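Putative polyketide synthase (Brevibacillus brevis, PDB 6HP2) probably serves in making the antibiotic bacillaene, this chain being the O-methyltransferase domain of the polyketide synthase, with S-adenosyl-L-homocysteine bound. Local coordinates at residues 118-132 with 147-161. Numbering follows the deposited sequence.
Sequences PHIKTHGFTITKAQA and RAKIFNKDSSKDAFP. With SAH (S-adenosyl-L-homocysteine), chain B.
Phe125 and Phe151 sit on paired parallel strands, 121-126 and 148-152, and meet where CE1 of Phe125 reaches CD1 of Phe151 at 3.6 Å. The tight part of the contact is built round the Phe125 ring. CB of Lys153 lies over one face, a CH-pi contact 3.7 Å from the ring centroid, while Phe160 brings its edge to the opposite face (planes at 68°), with Phe160 CD1 3.6 Å from Phe125 CE2. Phe151 keeps CG anti to its carbonyl carbon (chi1 -53°), and CE1 then comes over one face of the His123 imidazole, T-shaped with planes at 88°; ND1 of His123 bonds to the Tyr164 hydroxyl.

The backbones are joined by a parallel ladder. Gly124 N donates to Lys149 O, Phe151 N to Gly124 O at 2.7 Å, and Thr126 N to Phe151 O. At the ligand end it slackens, the bond from Lys153 N to Thr126 O being weak. The flanks are looser: Lys121 and Lys149 run out to solvent, as does the poorly ordered Lys129. At the far end, Arg147 NH1 donates to Ile120 O (3.0 Å), lying in the carbonyl plane, with the oxygen at the edge of the guanidinium; NH1 also bonds to Ala114 O.

Strand, helix 129-141 and strand form a right-handed beta-alpha-beta unit of the Rossmann-like methyltransferase fold, with the cofactor product across the C-terminal ends of the strands. OE1 of Gln131 accepts from the O2' and O3' hydroxyls. Beyond the second strand, Ser155 N donates to adenine N1 at 2.9 Å and Asp154 OD1 accepts from N6. Ser156 N and OG reach that same carboxylate oxygen from one face of its plane, which should restrain the turn of the Asp154 carboxylate. This pairing matches adenine's Watson-Crick edge and would probably disfavour hypoxanthine or guanine, with N1-H and a C6 carbonyl.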
ATOM      1  N   PRO A 118      -7.390  -6.896 -19.832  1.00 35.27           N
ATOM      2  CA  PRO A 118      -8.721  -7.517 -19.889  1.00 40.84           C
ATOM      3  C   PRO A 118      -8.738  -9.006 -19.647  1.00 46.13           C
ATOM      4  O   PRO A 118      -9.827  -9.533 -19.416  1.00 41.60           O
ATOM      5  CB  PRO A 118      -9.202  -7.187 -21.310  1.00 37.01           C
ATOM      6  CG  PRO A 118      -8.510  -5.961 -21.658  1.00 42.66           C
ATOM      7  CD  PRO A 118      -7.142  -6.037 -21.005  1.00 34.65           C
ATOM      8  N   HIS A 119      -7.596  -9.711 -19.710  1.00 41.65           N
ATOM      9  CA  HIS A 119      -7.582 -11.141 -19.397  1.00 33.18           C
ATOM     10  C   HIS A 119      -7.573 -11.440 -17.900  1.00 31.38           C
ATOM     11  O   HIS A 119      -7.791 -12.586 -17.495  1.00 41.19           O
ATOM     12  CB  HIS A 119      -6.355 -11.808 -20.051  1.00 36.44           C
ATOM     13  CG  HIS A 119      -5.056 -11.448 -19.382  1.00 35.09           C
ATOM     14  ND1 HIS A 119      -4.331 -10.318 -19.701  1.00 35.79           N
ATOM     15  CD2 HIS A 119      -4.332 -12.093 -18.441  1.00 42.15           C
ATOM     16  CE1 HIS A 119      -3.238 -10.259 -18.956  1.00 33.19           C
ATOM     17  NE2 HIS A 119      -3.215 -11.327 -18.182  1.00 35.44           N
ATOM     18  N   ILE A 120      -7.361 -10.432 -17.033  1.00 33.67           N
ATOM     19  CA  ILE A 120      -7.209 -10.681 -15.620  1.00 28.57           C
ATOM     20  C   ILE A 120      -8.562 -10.560 -14.911  1.00 31.00           C
ATOM     21  O   ILE A 120      -9.382  -9.725 -15.249  1.00 34.00           O
ATOM     22  CB  ILE A 120      -6.191  -9.696 -15.024  1.00 28.73           C
ATOM     23  CG1 ILE A 120      -4.815  -9.901 -15.689  1.00 33.99           C
ATOM     24  CG2 ILE A 120      -6.098  -9.928 -13.486  1.00 35.36           C
ATOM     25  CD1 ILE A 120      -3.697  -9.109 -15.021  1.00 33.70           C
ATOM     26  N   LYS A 121      -8.763 -11.368 -13.885  1.00 29.61           N
ATOM     27  CA  LYS A 121      -9.878 -11.245 -12.955  1.00 31.50           C
ATOM     28  C   LYS A 121      -9.337 -10.720 -11.644  1.00 29.43           C
ATOM     29  O   LYS A 121      -8.314 -11.210 -11.139  1.00 27.95           O
ATOM     30  CB  LYS A 121     -10.583 -12.588 -12.744  1.00 41.96           C
ATOM     31  CG  LYS A 121     -11.250 -13.109 -14.035  1.00 57.53           C
ATOM     32  CD  LYS A 121     -11.963 -14.424 -13.797  1.00 69.67           C
ATOM     33  CE  LYS A 121     -12.615 -14.928 -15.088  1.00 85.74           C
ATOM     34  NZ  LYS A 121     -13.339 -16.210 -14.875  1.00 98.14           N
ATOM     35  N   THR A 122      -9.987  -9.682 -11.131  1.00 28.09           N
ATOM     36  CA  THR A 122      -9.546  -9.025  -9.912  1.00 29.51           C
ATOM     37  C   THR A 122     -10.609  -9.111  -8.826  1.00 31.51           C
ATOM     38  O   THR A 122     -11.808  -8.941  -9.101  1.00 33.88           O
ATOM     39  CB  THR A 122      -9.214  -7.544 -10.166  1.00 28.04           C
ATOM     40  OG1 THR A 122     -10.357  -6.844 -10.662  1.00 30.54           O
ATOM     41  CG2 THR A 122      -8.066  -7.389 -11.103  1.00 29.65           C
ATOM     42  N   HIS A 123     -10.156  -9.392  -7.606  1.00 29.72           N
ATOM     43  CA  HIS A 123     -10.992  -9.405  -6.417  1.00 33.23           C
ATOM     44  C   HIS A 123     -10.455  -8.374  -5.423  1.00 30.36           C
ATOM     45  O   HIS A 123      -9.240  -8.234  -5.281  1.00 25.17           O
ATOM     46  CB  HIS A 123     -10.968 -10.763  -5.721  1.00 27.05           C
ATOM     47  CG  HIS A 123     -11.752 -11.822  -6.407  1.00 34.65           C
ATOM     48  ND1 HIS A 123     -11.653 -13.155  -6.049  1.00 39.52           N
ATOM     49  CD2 HIS A 123     -12.668 -11.753  -7.405  1.00 42.01           C
ATOM     50  CE1 HIS A 123     -12.485 -13.856  -6.799  1.00 47.07           C
ATOM     51  NE2 HIS A 123     -13.112 -13.031  -7.624  1.00 43.95           N
ATOM     52  N   GLY A 124     -11.357  -7.631  -4.786  1.00 24.54           N
ATOM     53  CA  GLY A 124     -11.016  -6.796  -3.633  1.00 25.71           C
ATOM     54  C   GLY A 124     -11.825  -7.128  -2.393  1.00 24.88           C
ATOM     55  O   GLY A 124     -12.989  -7.529  -2.473  1.00 25.87           O
ATOM     56  N   PHE A 125     -11.172  -6.987  -1.228  1.00 25.47           N
ATOM     57  CA  PHE A 125     -11.802  -7.028   0.075  1.00 28.99           C
ATOM     58  C   PHE A 125     -11.633  -5.619   0.654  1.00 30.02           C
ATOM     59  O   PHE A 125     -10.522  -5.055   0.612  1.00 23.52           O
ATOM     60  CB  PHE A 125     -11.160  -8.009   1.045  1.00 26.83           C
ATOM     61  CG  PHE A 125     -11.666  -9.415   0.999  1.00 28.14           C
ATOM     62  CD1 PHE A 125     -12.268  -9.946  -0.121  1.00 24.80           C
ATOM     63  CD2 PHE A 125     -11.575 -10.210   2.144  1.00 29.61           C
ATOM     64  CE1 PHE A 125     -12.719 -11.189  -0.126  1.00 29.52           C
ATOM     65  CE2 PHE A 125     -12.029 -11.496   2.131  1.00 32.44           C
ATOM     66  CZ  PHE A 125     -12.616 -11.979   0.991  1.00 25.87           C
ATOM     67  N   THR A 126     -12.721  -5.064   1.203  1.00 23.72           N
ATOM     68  CA  THR A 126     -12.617  -3.911   2.073  1.00 26.44           C
ATOM     69  C   THR A 126     -13.597  -4.059   3.214  1.00 27.82           C
ATOM     70  O   THR A 126     -14.735  -4.491   3.019  1.00 30.11           O
ATOM     71  CB  THR A 126     -12.869  -2.592   1.363  1.00 29.02           C
ATOM     72  OG1 THR A 126     -12.785  -1.537   2.340  1.00 28.80           O
ATOM     73  CG2 THR A 126     -14.214  -2.564   0.624  1.00 34.36           C
ATOM     74  N   ILE A 127     -13.139  -3.750   4.431  1.00 28.91           N
ATOM     75  CA  ILE A 127     -14.002  -3.924   5.597  1.00 28.05           C
ATOM     76  C   ILE A 127     -15.008  -2.804   5.755  1.00 25.66           C
ATOM     77  O   ILE A 127     -15.932  -2.929   6.570  1.00 31.48           O
ATOM     78  CB  ILE A 127     -13.142  -4.048   6.869  1.00 30.59           C
ATOM     79  CG1 ILE A 127     -13.952  -4.685   7.981  1.00 36.12           C
ATOM     80  CG2 ILE A 127     -12.562  -2.682   7.260  1.00 32.12           C
ATOM     81  CD1 ILE A 127     -13.107  -5.282   9.053  1.00 39.82           C
ATOM     82  N   THR A 128     -14.873  -1.733   4.984  1.00 27.02           N
ATOM     83  CA  THR A 128     -15.785  -0.584   5.022  1.00 33.01           C
ATOM     84  C   THR A 128     -16.898  -0.790   3.997  1.00 31.14           C
ATOM     85  O   THR A 128     -16.658  -0.794   2.783  1.00 33.21           O
ATOM     86  CB  THR A 128     -15.001   0.697   4.725  1.00 34.88           C
ATOM     87  OG1 THR A 128     -13.794   0.718   5.514  1.00 36.85           O
ATOM     88  CG2 THR A 128     -15.843   1.936   5.004  1.00 36.15           C
ATOM     89  N   LYS A 129     -18.119  -0.971   4.488  1.00 31.92           N
ATOM     90  CA  LYS A 129     -19.251  -1.211   3.606  1.00 37.00           C
ATOM     91  C   LYS A 129     -19.372  -0.142   2.539  1.00 35.46           C
ATOM     92  O   LYS A 129     -19.545  -0.469   1.364  1.00 37.24           O
ATOM     93  CB  LYS A 129     -20.532  -1.293   4.427  1.00 41.09           C
ATOM     94  CG  LYS A 129     -21.724  -1.874   3.691  1.00 63.07           C
ATOM     95  CD  LYS A 129     -22.840  -2.238   4.682  1.00 83.63           C
ATOM     96  CE  LYS A 129     -23.924  -3.092   4.040  1.00102.86           C
ATOM     97  NZ  LYS A 129     -24.836  -2.287   3.185  1.00125.28           N
ATOM     98  N   ALA A 130     -19.325   1.149   2.933  1.00 35.51           N
ATOM     99  CA  ALA A 130     -19.522   2.223   1.955  1.00 36.96           C
ATOM    100  C   ALA A 130     -18.490   2.161   0.830  1.00 28.57           C
ATOM    101  O   ALA A 130     -18.766   2.531  -0.314  1.00 30.17           O
ATOM    102  CB  ALA A 130     -19.462   3.579   2.643  1.00 40.67           C
ATOM    103  N   GLN A 131     -17.279   1.756   1.146  1.00 28.37           N
ATOM    104  CA  GLN A 131     -16.246   1.676   0.143  1.00 32.05           C
ATOM    105  C   GLN A 131     -16.557   0.556  -0.814  1.00 33.16           C
ATOM    106  O   GLN A 131     -16.349   0.698  -2.017  1.00 28.72           O
ATOM    107  CB  GLN A 131     -14.884   1.415   0.795  1.00 27.26           C
ATOM    108  CG  GLN A 131     -14.355   2.623   1.542  1.00 31.77           C
ATOM    109  CD  GLN A 131     -12.932   2.343   2.110  1.00 42.01           C
ATOM    110  OE1 GLN A 131     -12.449   1.209   2.107  1.00 35.91           O
ATOM    111  NE2 GLN A 131     -12.268   3.388   2.546  1.00 41.75           N
ATOM    112  N   ALA A 132     -17.035  -0.579  -0.288  1.00 27.00           N
ATOM    113  CA  ALA A 132     -17.367  -1.707  -1.148  1.00 33.38           C
ATOM    114  C   ALA A 132     -18.491  -1.330  -2.088  1.00 35.76           C
ATOM    115  O   ALA A 132     -18.445  -1.609  -3.296  1.00 32.98           O
ATOM    116  CB  ALA A 132     -17.746  -2.922  -0.284  1.00 38.10           C
ATOM    117  N   ARG A 147     -15.372  -9.465 -14.526  1.00 35.21           N
ATOM    118  CA  ARG A 147     -13.968  -9.721 -14.185  1.00 41.92           C
ATOM    119  C   ARG A 147     -13.471  -9.030 -12.925  1.00 42.37           C
ATOM    120  O   ARG A 147     -12.360  -9.315 -12.476  1.00 40.15           O
ATOM    121  CB  ARG A 147     -13.067  -9.305 -15.339  1.00 33.82           C
ATOM    122  CG  ARG A 147     -13.226 -10.203 -16.541  1.00 42.94           C
ATOM    123  CD  ARG A 147     -12.235  -9.838 -17.606  1.00 53.89           C
ATOM    124  NE  ARG A 147     -12.417  -8.485 -18.127  1.00 49.48           N
ATOM    125  CZ  ARG A 147     -11.638  -7.447 -17.853  1.00 40.49           C
ATOM    126  NH1 ARG A 147     -10.557  -7.588 -17.041  1.00 46.11           N
ATOM    127  NH2 ARG A 147     -11.881  -6.278 -18.454  1.00 35.89           N
ATOM    128  N   ALA A 148     -14.244  -8.152 -12.339  1.00 29.86           N
ATOM    129  CA  ALA A 148     -13.814  -7.439 -11.127  1.00 28.04           C
ATOM    130  C   ALA A 148     -14.963  -7.470 -10.148  1.00 31.63           C
ATOM    131  O   ALA A 148     -16.115  -7.293 -10.564  1.00 30.23           O
ATOM    132  CB  ALA A 148     -13.442  -6.018 -11.425  1.00 33.75           C
ATOM    133  N   LYS A 149     -14.652  -7.755  -8.875  1.00 27.36           N
ATOM    134  CA  LYS A 149     -15.690  -7.829  -7.870  1.00 28.04           C
ATOM    135  C   LYS A 149     -15.079  -7.438  -6.527  1.00 26.05           C
ATOM    136  O   LYS A 149     -13.968  -7.872  -6.185  1.00 29.31           O
ATOM    137  CB  LYS A 149     -16.309  -9.213  -7.776  1.00 37.91           C
ATOM    138  CG  LYS A 149     -17.554  -9.259  -6.880  1.00 48.21           C
ATOM    139  CD  LYS A 149     -18.168 -10.651  -6.844  1.00 67.98           C
ATOM    140  CE  LYS A 149     -19.500 -10.655  -6.098  1.00 92.19           C
ATOM    141  NZ  LYS A 149     -20.184 -11.979  -6.162  1.00110.78           N
ATOM    142  N   ILE A 150     -15.821  -6.644  -5.753  1.00 27.19           N
ATOM    143  CA  ILE A 150     -15.347  -6.219  -4.434  1.00 24.98           C
ATOM    144  C   ILE A 150     -16.281  -6.748  -3.360  1.00 30.11           C
ATOM    145  O   ILE A 150     -17.508  -6.702  -3.515  1.00 28.49           O
ATOM    146  CB  ILE A 150     -15.233  -4.688  -4.352  1.00 28.53           C
ATOM    147  CG1 ILE A 150     -14.089  -4.254  -5.269  1.00 26.38           C
ATOM    148  CG2 ILE A 150     -15.003  -4.253  -2.910  1.00 27.61           C
ATOM    149  CD1 ILE A 150     -14.092  -2.768  -5.597  1.00 32.57           C
ATOM    150  N   PHE A 151     -15.705  -7.253  -2.281  1.00 24.76           N
ATOM    151  CA  PHE A 151     -16.465  -7.871  -1.187  1.00 29.29           C
ATOM    152  C   PHE A 151     -16.271  -7.046   0.096  1.00 30.40           C
ATOM    153  O   PHE A 151     -15.178  -6.598   0.378  1.00 27.90           O
ATOM    154  CB  PHE A 151     -16.001  -9.315  -0.896  1.00 30.12           C
ATOM    155  CG  PHE A 151     -15.987 -10.209  -2.090  1.00 27.84           C
ATOM    156  CD1 PHE A 151     -14.857 -10.299  -2.871  1.00 37.10           C
ATOM    157  CD2 PHE A 151     -17.068 -10.995  -2.390  1.00 39.07           C
ATOM    158  CE1 PHE A 151     -14.819 -11.130  -3.984  1.00 35.84           C
ATOM    159  CE2 PHE A 151     -17.055 -11.845  -3.508  1.00 41.52           C
ATOM    160  CZ  PHE A 151     -15.903 -11.923  -4.295  1.00 35.06           C
ATOM    161  N   ASN A 152     -17.344  -6.824   0.854  1.00 26.83           N
ATOM    162  CA  ASN A 152     -17.299  -6.141   2.153  1.00 25.58           C
ATOM    163  C   ASN A 152     -16.951  -7.210   3.187  1.00 32.21           C
ATOM    164  O   ASN A 152     -17.828  -7.852   3.751  1.00 29.98           O
ATOM    165  CB  ASN A 152     -18.650  -5.491   2.467  1.00 32.90           C
ATOM    166  CG  ASN A 152     -18.599  -4.746   3.794  1.00 29.85           C
ATOM    167  OD1 ASN A 152     -17.494  -4.342   4.294  1.00 35.62           O
ATOM    168  ND2 ASN A 152     -19.678  -4.626   4.394  1.00 31.70           N
ATOM    169  N   LYS A 153     -15.663  -7.494   3.368  1.00 31.26           N
ATOM    170  CA  LYS A 153     -15.230  -8.606   4.194  1.00 34.40           C
ATOM    171  C   LYS A 153     -13.948  -8.216   4.923  1.00 28.59           C
ATOM    172  O   LYS A 153     -13.242  -7.282   4.528  1.00 27.67           O
ATOM    173  CB  LYS A 153     -14.930  -9.871   3.359  1.00 38.69           C
ATOM    174  CG  LYS A 153     -16.168 -10.545   2.726  1.00 38.08           C
ATOM    175  CD  LYS A 153     -17.192 -10.968   3.724  1.00 62.07           C
ATOM    176  CE  LYS A 153     -18.426 -11.559   3.032  1.00 84.44           C
ATOM    177  NZ  LYS A 153     -19.528 -11.830   3.999  1.00110.14           N
ATOM    178  N   ASP A 154     -13.633  -8.986   5.952  1.00 31.32           N
ATOM    179  CA  ASP A 154     -12.498  -8.751   6.855  1.00 27.83           C
ATOM    180  C   ASP A 154     -11.378  -9.744   6.467  1.00 26.36           C
ATOM    181  O   ASP A 154     -11.522 -10.956   6.605  1.00 28.01           O
ATOM    182  CB  ASP A 154     -12.966  -8.933   8.295  1.00 31.64           C
ATOM    183  CG  ASP A 154     -11.829  -8.818   9.318  1.00 34.30           C
ATOM    184  OD1 ASP A 154     -10.621  -8.819   8.983  1.00 26.85           O
ATOM    185  OD2 ASP A 154     -12.162  -8.720  10.507  1.00 35.43           O
ATOM    186  N   SER A 155     -10.286  -9.215   5.923  1.00 24.61           N
ATOM    187  CA  SER A 155      -9.226 -10.038   5.381  1.00 30.43           C
ATOM    188  C   SER A 155      -8.469 -10.823   6.460  1.00 33.55           C
ATOM    189  O   SER A 155      -7.664 -11.700   6.113  1.00 27.85           O
ATOM    190  CB  SER A 155      -8.244  -9.165   4.632  1.00 25.61           C
ATOM    191  OG  SER A 155      -8.819  -8.495   3.578  1.00 26.90           O
ATOM    192  N   SER A 156      -8.708 -10.546   7.744  1.00 29.63           N
ATOM    193  CA  SER A 156      -8.103 -11.291   8.844  1.00 27.10           C
ATOM    194  C   SER A 156      -8.999 -12.394   9.353  1.00 29.87           C
ATOM    195  O   SER A 156      -8.605 -13.119  10.272  1.00 31.52           O
ATOM    196  CB  SER A 156      -7.726 -10.342  10.014  1.00 25.26           C
ATOM    197  OG  SER A 156      -8.851  -9.853  10.706  1.00 30.54           O
ATOM    198  N   LYS A 157     -10.192 -12.548   8.790  1.00 23.98           N
ATOM    199  CA  LYS A 157     -11.148 -13.520   9.312  1.00 24.36           C
ATOM    200  C   LYS A 157     -11.889 -14.274   8.206  1.00 33.24           C
ATOM    201  O   LYS A 157     -12.129 -15.477   8.327  1.00 40.47           O
ATOM    202  CB  LYS A 157     -12.193 -12.855  10.195  1.00 34.40           C
ATOM    203  CG  LYS A 157     -11.619 -12.174  11.430  1.00 44.03           C
ATOM    204  CD  LYS A 157     -12.696 -11.727  12.388  1.00 68.20           C
ATOM    205  CE  LYS A 157     -12.098 -10.954  13.565  1.00 95.28           C
ATOM    206  NZ  LYS A 157     -10.964 -11.662  14.240  1.00 76.37           N
ATOM    207  N   ASP A 158     -12.291 -13.568   7.146  1.00 29.51           N
ATOM    208  CA  ASP A 158     -13.000 -14.184   6.019  1.00 33.98           C
ATOM    209  C   ASP A 158     -12.005 -14.715   4.989  1.00 28.23           C
ATOM    210  O   ASP A 158     -11.208 -13.945   4.450  1.00 28.09           O
ATOM    211  CB  ASP A 158     -13.924 -13.166   5.376  1.00 34.65           C
ATOM    212  CG  ASP A 158     -14.993 -12.635   6.351  1.00 35.12           C
ATOM    213  OD1 ASP A 158     -15.726 -13.454   6.915  1.00 40.11           O
ATOM    214  OD2 ASP A 158     -15.051 -11.421   6.576  1.00 32.72           O
ATOM    215  N   ALA A 159     -12.089 -16.008   4.683  1.00 35.17           N
ATOM    216  CA  ALA A 159     -11.139 -16.623   3.764  1.00 35.37           C
ATOM    217  C   ALA A 159     -11.282 -15.994   2.388  1.00 34.87           C
ATOM    218  O   ALA A 159     -12.390 -15.735   1.934  1.00 31.00           O
ATOM    219  CB  ALA A 159     -11.377 -18.139   3.674  1.00 38.59           C
ATOM    220  N   PHE A 160     -10.167 -15.654   1.765  1.00 32.85           N
ATOM    221  CA  PHE A 160     -10.208 -15.142   0.396  1.00 34.51           C
ATOM    222  C   PHE A 160     -10.772 -16.244  -0.513  1.00 34.83           C
ATOM    223  O   PHE A 160     -10.563 -17.434  -0.251  1.00 31.73           O
ATOM    224  CB  PHE A 160      -8.815 -14.721  -0.104  1.00 27.90           C
ATOM    225  CG  PHE A 160      -8.125 -13.703   0.712  1.00 29.04           C
ATOM    226  CD1 PHE A 160      -8.759 -12.560   1.113  1.00 32.34           C
ATOM    227  CD2 PHE A 160      -6.788 -13.863   1.066  1.00 20.51           C
ATOM    228  CE1 PHE A 160      -8.091 -11.643   1.824  1.00 24.37           C
ATOM    229  CE2 PHE A 160      -6.151 -12.940   1.802  1.00 24.52           C
ATOM    230  CZ  PHE A 160      -6.783 -11.812   2.167  1.00 25.26           C
ATOM    231  N   PRO A 161     -11.594 -15.899  -1.505  1.00 33.18           N
ATOM    232  CA  PRO A 161     -12.374 -16.938  -2.178  1.00 33.12           C
ATOM    233  C   PRO A 161     -11.608 -17.735  -3.206  1.00 42.49           C
ATOM    234  O   PRO A 161     -12.079 -18.811  -3.564  1.00 60.24           O
ATOM    235  CB  PRO A 161     -13.525 -16.159  -2.822  1.00 36.61           C
ATOM    236  CG  PRO A 161     -12.988 -14.810  -3.021  1.00 36.60           C
ATOM    237  CD  PRO A 161     -12.036 -14.557  -1.885  1.00 34.49           C
TER
HETATM  238  N   SAH B2201      -5.314   0.188  -0.827  1.00 29.00           N
HETATM  239  CA  SAH B2201      -6.225   1.317  -0.988  1.00 32.79           C
HETATM  240  CB  SAH B2201      -6.847   1.745   0.336  1.00 27.51           C
HETATM  241  CG  SAH B2201      -5.882   1.911   1.496  1.00 27.77           C
HETATM  242  SD  SAH B2201      -6.722   2.621   2.943  1.00 30.64           S
HETATM  243  C   SAH B2201      -5.452   2.445  -1.626  1.00 42.42           C
HETATM  244  O   SAH B2201      -6.010   3.509  -1.894  1.00 32.30           O
HETATM  245  OXT SAH B2201      -4.265   2.285  -1.889  1.00 42.69           O
HETATM  246  C5' SAH B2201      -6.844   1.103   3.918  1.00 30.88           C
HETATM  247  C4' SAH B2201      -7.841   0.110   3.326  1.00 29.67           C
HETATM  248  O4' SAH B2201      -7.759  -1.121   4.079  1.00 31.28           O
HETATM  249  C3' SAH B2201      -9.318   0.583   3.530  1.00 28.14           C
HETATM  250  O3' SAH B2201      -9.973   0.278   2.289  1.00 26.61           O
HETATM  251  C2' SAH B2201      -9.882  -0.265   4.668  1.00 27.70           C
HETATM  252  O2' SAH B2201     -11.255  -0.513   4.602  1.00 27.74           O
HETATM  253  C1' SAH B2201      -9.053  -1.554   4.476  1.00 29.59           C
HETATM  254  N9  SAH B2201      -8.961  -2.439   5.635  1.00 26.86           N
HETATM  255  C8  SAH B2201      -8.493  -2.153   6.886  1.00 26.91           C
HETATM  256  N7  SAH B2201      -8.655  -3.259   7.619  1.00 22.86           N
HETATM  257  C5  SAH B2201      -9.157  -4.244   6.838  1.00 25.52           C
HETATM  258  C6  SAH B2201      -9.520  -5.566   7.065  1.00 24.69           C
HETATM  259  N6  SAH B2201      -9.360  -6.198   8.226  1.00 24.22           N
HETATM  260  N1  SAH B2201      -9.998  -6.307   6.023  1.00 24.10           N
HETATM  261  C2  SAH B2201     -10.221  -5.736   4.784  1.00 22.21           C
HETATM  262  N3  SAH B2201      -9.889  -4.421   4.583  1.00 23.52           N
HETATM  263  C4  SAH B2201      -9.414  -3.689   5.599  1.00 22.96           C